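Local atomic coordinates of FAD-binding oxidoreductase (Gulosibacter chungangensis, PDB entry 7PBG), a protein that oxidises 4-ethylphenol as an FAD-dependent flavoprotein, a 4-alkylphenol oxidase whose dehydrogenation chemistry is linked to 4-vinylphenol. Residues 279-284 and 307-312; 354-359 and 366-371. All coordinates share one frame; numbering follows the deposited sequence.

Interaction 1: residues 279-284 and 307-312; sequences RNVTFD and QRMVDE
Asn280 OD1, one residue ahead of the Val281 that meets Met309 and Val310, accepts two N-H groups: those of Phe283 and, from strand 426-433, Ala429. This is a helix N-cap at a strand-to-helix junction, where strand 277-280 of the large antiparallel sheet passes straight into helix 281-288. The bond from Phe283 N to Asn280 OD1 is long at 3.3 Å and bent. Its donor stands 51° out of the carbonyl plane. Asparagine suits the place because its short amide can cap the helix while ND2 binds the carbonyl of Tyr427 and the hydroxyl of Tyr413.

The contact itself is apolar packing between the start of this helix and helix 303-313. Val281 leads it: a chi1 of 64° sets CG2 anti to the backbone N, and that methyl lies against both partners. It presses on Met309 CB at 3.5 Å, tighter than usual for two carbons, and meets Val310 CG2 at 3.8 Å, the two valines crossing at about a right angle. Valine suits the spot because one methyl of its branch meets Met309 CB and Val310 CG2 together. Beyond CG the extended Met309 side chain reaches out from its own helix to the start of helix 281-288. Its pliable thioether also touches Trp294 and Ala285. This reach brings Met309 SD to 4.2 Å from Thr282 CA.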
loop_
_atom_site.group_PDB
_atom_site.type_symbol
_atom_site.label_atom_id
_atom_site.label_comp_id
_atom_site.label_asym_id
_atom_site.label_seq_id
_atom_site.Cartn_x
_atom_site.Cartn_y
_atom_site.Cartn_z
ATOM N N ARG A 279 -10.864 -17.582 17.510
ATOM C CA ARG A 279 -11.638 -16.917 18.585
ATOM C C ARG A 279 -11.797 -17.832 19.783
ATOM O O ARG A 279 -11.803 -19.081 19.666
ATOM C CB ARG A 279 -12.992 -16.410 18.108
ATOM C CG ARG A 279 -13.839 -17.398 17.372
ATOM C CD ARG A 279 -15.168 -16.681 17.114
ATOM N NE ARG A 279 -15.173 -15.359 16.483
ATOM C CZ ARG A 279 -16.306 -14.736 16.093
ATOM N NH1 ARG A 279 -17.496 -15.287 16.320
ATOM N NH2 ARG A 279 -16.252 -13.547 15.515
ATOM N N ASN A 280 -12.021 -17.195 20.919
ATOM C CA ASN A 280 -12.326 -17.951 22.149
ATOM C C ASN A 280 -13.804 -18.331 22.163
ATOM O O ASN A 280 -14.620 -17.746 21.430
ATOM C CB ASN A 280 -11.866 -17.228 23.394
ATOM C CG ASN A 280 -12.613 -15.971 23.765
ATOM O OD1 ASN A 280 -13.322 -15.369 22.964
ATOM N ND2 ASN A 280 -12.400 -15.548 24.998
ATOM N N VAL A 281 -14.139 -19.273 23.044
ATOM C CA VAL A 281 -15.541 -19.784 23.115
ATOM C C VAL A 281 -16.480 -18.638 23.473
ATOM O O VAL A 281 -17.638 -18.572 22.922
ATOM C CB VAL A 281 -15.675 -20.985 24.063
ATOM C CG1 VAL A 281 -15.362 -20.669 25.497
ATOM C CG2 VAL A 281 -17.072 -21.577 23.939
ATOM N N THR A 282 -16.062 -17.697 24.294
ATOM C CA THR A 282 -16.997 -16.627 24.697
ATOM C C THR A 282 -17.455 -15.831 23.471
ATOM O O THR A 282 -18.666 -15.447 23.408
ATOM C CB THR A 282 -16.351 -15.704 25.729
ATOM O OG1 THR A 282 -15.840 -16.551 26.756
ATOM C CG2 THR A 282 -17.352 -14.743 26.328
ATOM N N PHE A 283 -16.550 -15.572 22.524
ATOM C CA PHE A 283 -16.891 -14.745 21.346
ATOM C C PHE A 283 -17.943 -15.509 20.556
ATOM O O PHE A 283 -19.012 -14.975 20.229
ATOM C CB PHE A 283 -15.605 -14.403 20.599
ATOM C CG PHE A 283 -15.699 -13.234 19.658
ATOM C CD1 PHE A 283 -14.549 -12.562 19.316
ATOM C CD2 PHE A 283 -16.910 -12.801 19.147
ATOM C CE1 PHE A 283 -14.602 -11.486 18.452
ATOM C CE2 PHE A 283 -16.969 -11.706 18.294
ATOM C CZ PHE A 283 -15.806 -11.093 17.898
ATOM N N ASP A 284 -17.686 -16.795 20.286
ATOM C CA ASP A 284 -18.672 -17.570 19.502
ATOM C C ASP A 284 -19.985 -17.641 20.271
ATOM O O ASP A 284 -21.055 -17.483 19.657
ATOM C CB ASP A 284 -18.169 -18.971 19.141
ATOM C CG ASP A 284 -17.615 -19.127 17.724
ATOM O OD1 ASP A 284 -17.536 -18.110 16.952
ATOM O OD2 ASP A 284 -17.294 -20.292 17.389
ATOM N N GLN A 307 -16.831 -23.967 29.933
ATOM C CA GLN A 307 -16.895 -25.396 29.574
ATOM C C GLN A 307 -18.332 -25.709 29.156
ATOM O O GLN A 307 -18.527 -26.483 28.229
ATOM C CB GLN A 307 -16.406 -26.298 30.698
ATOM C CG GLN A 307 -16.141 -27.703 30.197
ATOM C CD GLN A 307 -15.018 -27.756 29.179
ATOM O OE1 GLN A 307 -13.912 -27.267 29.437
ATOM N NE2 GLN A 307 -15.288 -28.330 28.019
ATOM N N ARG A 308 -19.313 -25.189 29.861
ATOM C CA ARG A 308 -20.730 -25.386 29.443
ATOM C C ARG A 308 -20.920 -24.880 28.002
ATOM O O ARG A 308 -21.573 -25.552 27.176
ATOM C CB ARG A 308 -21.731 -24.701 30.384
ATOM C CG ARG A 308 -21.823 -25.341 31.755
ATOM C CD ARG A 308 -23.024 -24.788 32.498
ATOM N NE ARG A 308 -22.788 -23.518 33.149
ATOM C CZ ARG A 308 -22.151 -23.335 34.289
ATOM N NH1 ARG A 308 -21.672 -24.388 34.937
ATOM N NH2 ARG A 308 -22.025 -22.107 34.803
ATOM N N MET A 309 -20.385 -23.706 27.661
ATOM C CA MET A 309 -20.422 -23.167 26.281
ATOM C C MET A 309 -19.795 -24.188 25.319
ATOM O O MET A 309 -20.423 -24.516 24.300
ATOM C CB MET A 309 -19.696 -21.836 26.177
ATOM C CG MET A 309 -20.241 -20.778 27.082
ATOM S SD MET A 309 -19.184 -19.334 27.006
ATOM C CE MET A 309 -19.670 -18.443 28.482
ATOM N N VAL A 310 -18.574 -24.640 25.624
ATOM C CA VAL A 310 -17.862 -25.597 24.745
ATOM C C VAL A 310 -18.757 -26.808 24.532
ATOM O O VAL A 310 -18.883 -27.247 23.372
ATOM C CB VAL A 310 -16.479 -26.009 25.288
ATOM C CG1 VAL A 310 -15.925 -27.152 24.464
ATOM C CG2 VAL A 310 -15.588 -24.793 25.324
ATOM N N ASP A 311 -19.271 -27.389 25.612
ATOM C CA ASP A 311 -19.887 -28.738 25.547
ATOM C C ASP A 311 -21.252 -28.639 24.886
ATOM O O ASP A 311 -21.588 -29.472 24.069
ATOM C CB ASP A 311 -20.059 -29.347 26.937
ATOM C CG ASP A 311 -18.739 -29.621 27.638
ATOM O OD1 ASP A 311 -17.698 -29.676 26.923
ATOM O OD2 ASP A 311 -18.762 -29.830 28.877
ATOM N N GLU A 312 -21.988 -27.613 25.192
ATOM C CA GLU A 312 -23.405 -27.518 24.747
ATOM C C GLU A 312 -23.459 -26.960 23.329
ATOM O O GLU A 312 -24.300 -27.370 22.584
ATOM C CB GLU A 312 -24.206 -26.728 25.783
ATOM C CG GLU A 312 -24.297 -27.471 27.102
ATOM C CD GLU A 312 -25.024 -26.710 28.192
ATOM O OE1 GLU A 312 -24.757 -27.003 29.362
ATOM O OE2 GLU A 312 -25.785 -25.757 27.843
#

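Interaction 2: residues 354-359 and 366-371; sequences ETLPLR and ELLNAR
Two flat groups adjoin Leu358: the carboxamide of Asn369, which it touches, and the guanidinium of Arg359, which turns back along its own loop. Leu358 CD2 sits over one face of the Asn369 carboxamide, 4.0 Å from Asn369 ND2. One face of the Arg359 guanidinium carries Pro357 CG, 3.6 Å above the plane and over its centre, while Arg359 NH1 donates to Leu358 O at 2.8 Å, reaching the oxygen from 39° out of the carbonyl plane. A long, flexible arginine suits this exposed, extended segment of the loop because it can fold over the proline ring and still bind a backbone carbonyl.

The loop meets the first turns of helix 363-375 through two leucines. In Leu358, CG anti to the backbone N (chi1 180°) sends the branched end to the helix, where CD1 sits 3.8 Å from Glu366 CA and 4.0 Å from Asn369 CB. Glu366 and Asn369, three residues apart on one side of the helix, thus together meet the exposed Leu358. The carboxylate of Glu366 is engaged with His382, and Asn369 ND2 has a weak bond to Glu373. Deeper in, Leu356 CD2 meets Leu368 CD2 at 3.9 Å, methyl against methyl. The pair packs against the large antiparallel sheet: Leu356 also touches Tyr248 and Leu368 touches Ala246 on strand 241-249, with Tyr321 of strand 318-326 against Leu368, so Leu356 and Leu368 are packed between loop, helix and sheet.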
loop_
_atom_site.group_PDB
_atom_site.type_symbol
_atom_site.label_atom_id
_atom_site.label_comp_id
_atom_site.label_asym_id
_atom_site.label_seq_id
_atom_site.Cartn_x
_atom_site.Cartn_y
_atom_site.Cartn_z
ATOM N N GLU A 354 -19.635 -28.234 4.366
ATOM C CA GLU A 354 -20.318 -29.422 3.801
ATOM C C GLU A 354 -20.577 -30.477 4.883
ATOM O O GLU A 354 -21.611 -31.094 4.817
ATOM C CB GLU A 354 -19.557 -30.032 2.625
ATOM C CG GLU A 354 -19.484 -29.128 1.443
ATOM C CD GLU A 354 -18.563 -29.587 0.317
ATOM O OE1 GLU A 354 -17.641 -30.369 0.562
ATOM O OE2 GLU A 354 -18.706 -29.057 -0.766
ATOM N N THR A 355 -19.644 -30.751 5.795
ATOM C CA THR A 355 -19.830 -31.765 6.866
ATOM C C THR A 355 -20.654 -31.196 8.026
ATOM O O THR A 355 -21.266 -31.975 8.743
ATOM C CB THR A 355 -18.496 -32.333 7.338
ATOM O OG1 THR A 355 -17.812 -31.317 8.083
ATOM C CG2 THR A 355 -17.647 -32.844 6.198
ATOM N N LEU A 356 -20.701 -29.885 8.172
ATOM C CA LEU A 356 -21.489 -29.212 9.211
ATOM C C LEU A 356 -22.304 -28.148 8.493
ATOM O O LEU A 356 -22.094 -26.942 8.662
ATOM C CB LEU A 356 -20.553 -28.586 10.239
ATOM C CG LEU A 356 -21.256 -27.971 11.437
ATOM C CD1 LEU A 356 -21.782 -29.056 12.359
ATOM C CD2 LEU A 356 -20.303 -27.054 12.163
ATOM N N PRO A 357 -23.290 -28.568 7.673
ATOM C CA PRO A 357 -24.118 -27.611 6.944
ATOM C C PRO A 357 -25.075 -26.911 7.912
ATOM O O PRO A 357 -25.338 -27.421 9.003
ATOM C CB PRO A 357 -24.884 -28.490 5.939
ATOM C CG PRO A 357 -25.026 -29.763 6.713
ATOM C CD PRO A 357 -23.723 -29.948 7.469
ATOM N N LEU A 358 -25.627 -25.782 7.480
ATOM C CA LEU A 358 -26.561 -24.997 8.320
ATOM C C LEU A 358 -27.813 -25.820 8.614
ATOM O O LEU A 358 -28.459 -26.290 7.659
ATOM C CB LEU A 358 -26.930 -23.684 7.646
ATOM C CG LEU A 358 -27.890 -22.816 8.445
ATOM C CD1 LEU A 358 -27.203 -22.346 9.710
ATOM C CD2 LEU A 358 -28.377 -21.651 7.608
ATOM N N ARG A 359 -28.105 -26.000 9.901
ATOM C CA ARG A 359 -29.287 -26.756 10.362
ATOM C C ARG A 359 -29.912 -26.002 11.521
ATOM O O ARG A 359 -29.187 -25.506 12.406
ATOM C CB ARG A 359 -28.889 -28.168 10.783
ATOM C CG ARG A 359 -28.397 -29.022 9.627
ATOM C CD ARG A 359 -29.518 -29.390 8.662
ATOM N NE ARG A 359 -29.084 -30.266 7.567
ATOM C CZ ARG A 359 -28.670 -29.859 6.366
ATOM N NH1 ARG A 359 -28.616 -28.569 6.063
ATOM N NH2 ARG A 359 -28.311 -30.753 5.458
ATOM N N GLU A 366 -24.499 -22.673 12.718
ATOM C CA GLU A 366 -24.878 -21.270 12.503
ATOM C C GLU A 366 -23.615 -20.435 12.556
ATOM O O GLU A 366 -23.443 -19.495 11.725
ATOM C CB GLU A 366 -25.885 -20.893 13.582
ATOM C CG GLU A 366 -26.488 -19.512 13.439
ATOM C CD GLU A 366 -27.288 -19.076 14.656
ATOM O OE1 GLU A 366 -27.777 -20.024 15.396
ATOM O OE2 GLU A 366 -27.379 -17.799 14.919
ATOM N N LEU A 367 -22.754 -20.759 13.509
ATOM C CA LEU A 367 -21.484 -20.001 13.665
ATOM C C LEU A 367 -20.601 -20.195 12.453
ATOM O O LEU A 367 -20.106 -19.202 11.874
ATOM C CB LEU A 367 -20.802 -20.462 14.934
ATOM C CG LEU A 367 -21.446 -19.968 16.224
ATOM C CD1 LEU A 367 -20.906 -20.762 17.403
ATOM C CD2 LEU A 367 -21.221 -18.471 16.416
ATOM N N LEU A 368 -20.486 -21.428 11.964
ATOM C CA LEU A 368 -19.648 -21.645 10.779
ATOM C C LEU A 368 -20.300 -20.952 9.594
ATOM O O LEU A 368 -19.611 -20.426 8.711
ATOM C CB LEU A 368 -19.468 -23.160 10.559
ATOM C CG LEU A 368 -18.776 -23.552 9.266
ATOM C CD1 LEU A 368 -17.389 -22.939 9.140
ATOM C CD2 LEU A 368 -18.681 -25.053 9.194
ATOM N N ASN A 369 -21.627 -21.069 9.464
ATOM C CA ASN A 369 -22.322 -20.470 8.325
ATOM C C ASN A 369 -22.098 -18.949 8.283
ATOM O O ASN A 369 -21.885 -18.444 7.210
ATOM C CB ASN A 369 -23.805 -20.816 8.341
ATOM C CG ASN A 369 -24.511 -20.259 7.115
ATOM O OD1 ASN A 369 -24.249 -20.696 5.990
ATOM N ND2 ASN A 369 -25.283 -19.201 7.302
ATOM N N ALA A 370 -22.115 -18.272 9.427
ATOM C CA ALA A 370 -21.917 -16.825 9.509
ATOM C C ALA A 370 -20.515 -16.478 8.975
ATOM O O ALA A 370 -20.363 -15.487 8.200
ATOM C CB ALA A 370 -22.121 -16.387 10.932
ATOM N N ARG A 371 -19.505 -17.268 9.329
ATOM C CA ARG A 371 -18.137 -16.995 8.851
ATOM C C ARG A 371 -18.011 -17.344 7.380
ATOM O O ARG A 371 -17.306 -16.618 6.641
ATOM C CB ARG A 371 -17.100 -17.745 9.686
ATOM C CG ARG A 371 -17.164 -17.438 11.175
ATOM C CD ARG A 371 -17.279 -15.984 11.526
ATOM N NE ARG A 371 -16.228 -15.119 11.003
ATOM C CZ ARG A 371 -16.049 -13.853 11.373
ATOM N NH1 ARG A 371 -15.016 -13.160 10.923
ATOM N NH2 ARG A 371 -16.881 -13.315 12.252
#

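In the fold
Strands 277-280 and 349-352, which lead into the first segments of the two contacts, belong to the same eight-stranded antiparallel sheet. Interaction 1 is buried and joins two helices through valine and methionine side chains, with one tight carbon pair, whereas interaction 2 lies at the surface and seats a loop on a helix, mixing leucine methyls with an amide. The two meet where helices 281-288 and 363-375 pack together, Leu367 CD2 lying 3.4 Å from Asp284 O. Arg279 NH2 and Arg371 NH2 come within 3.3 Å of each other beside Glu152, an FAD-binding residue. Arg371 forms a salt bridge with that carboxylate and Arg279 a long, weak ion pair, which may partly offset the proximity of their charges.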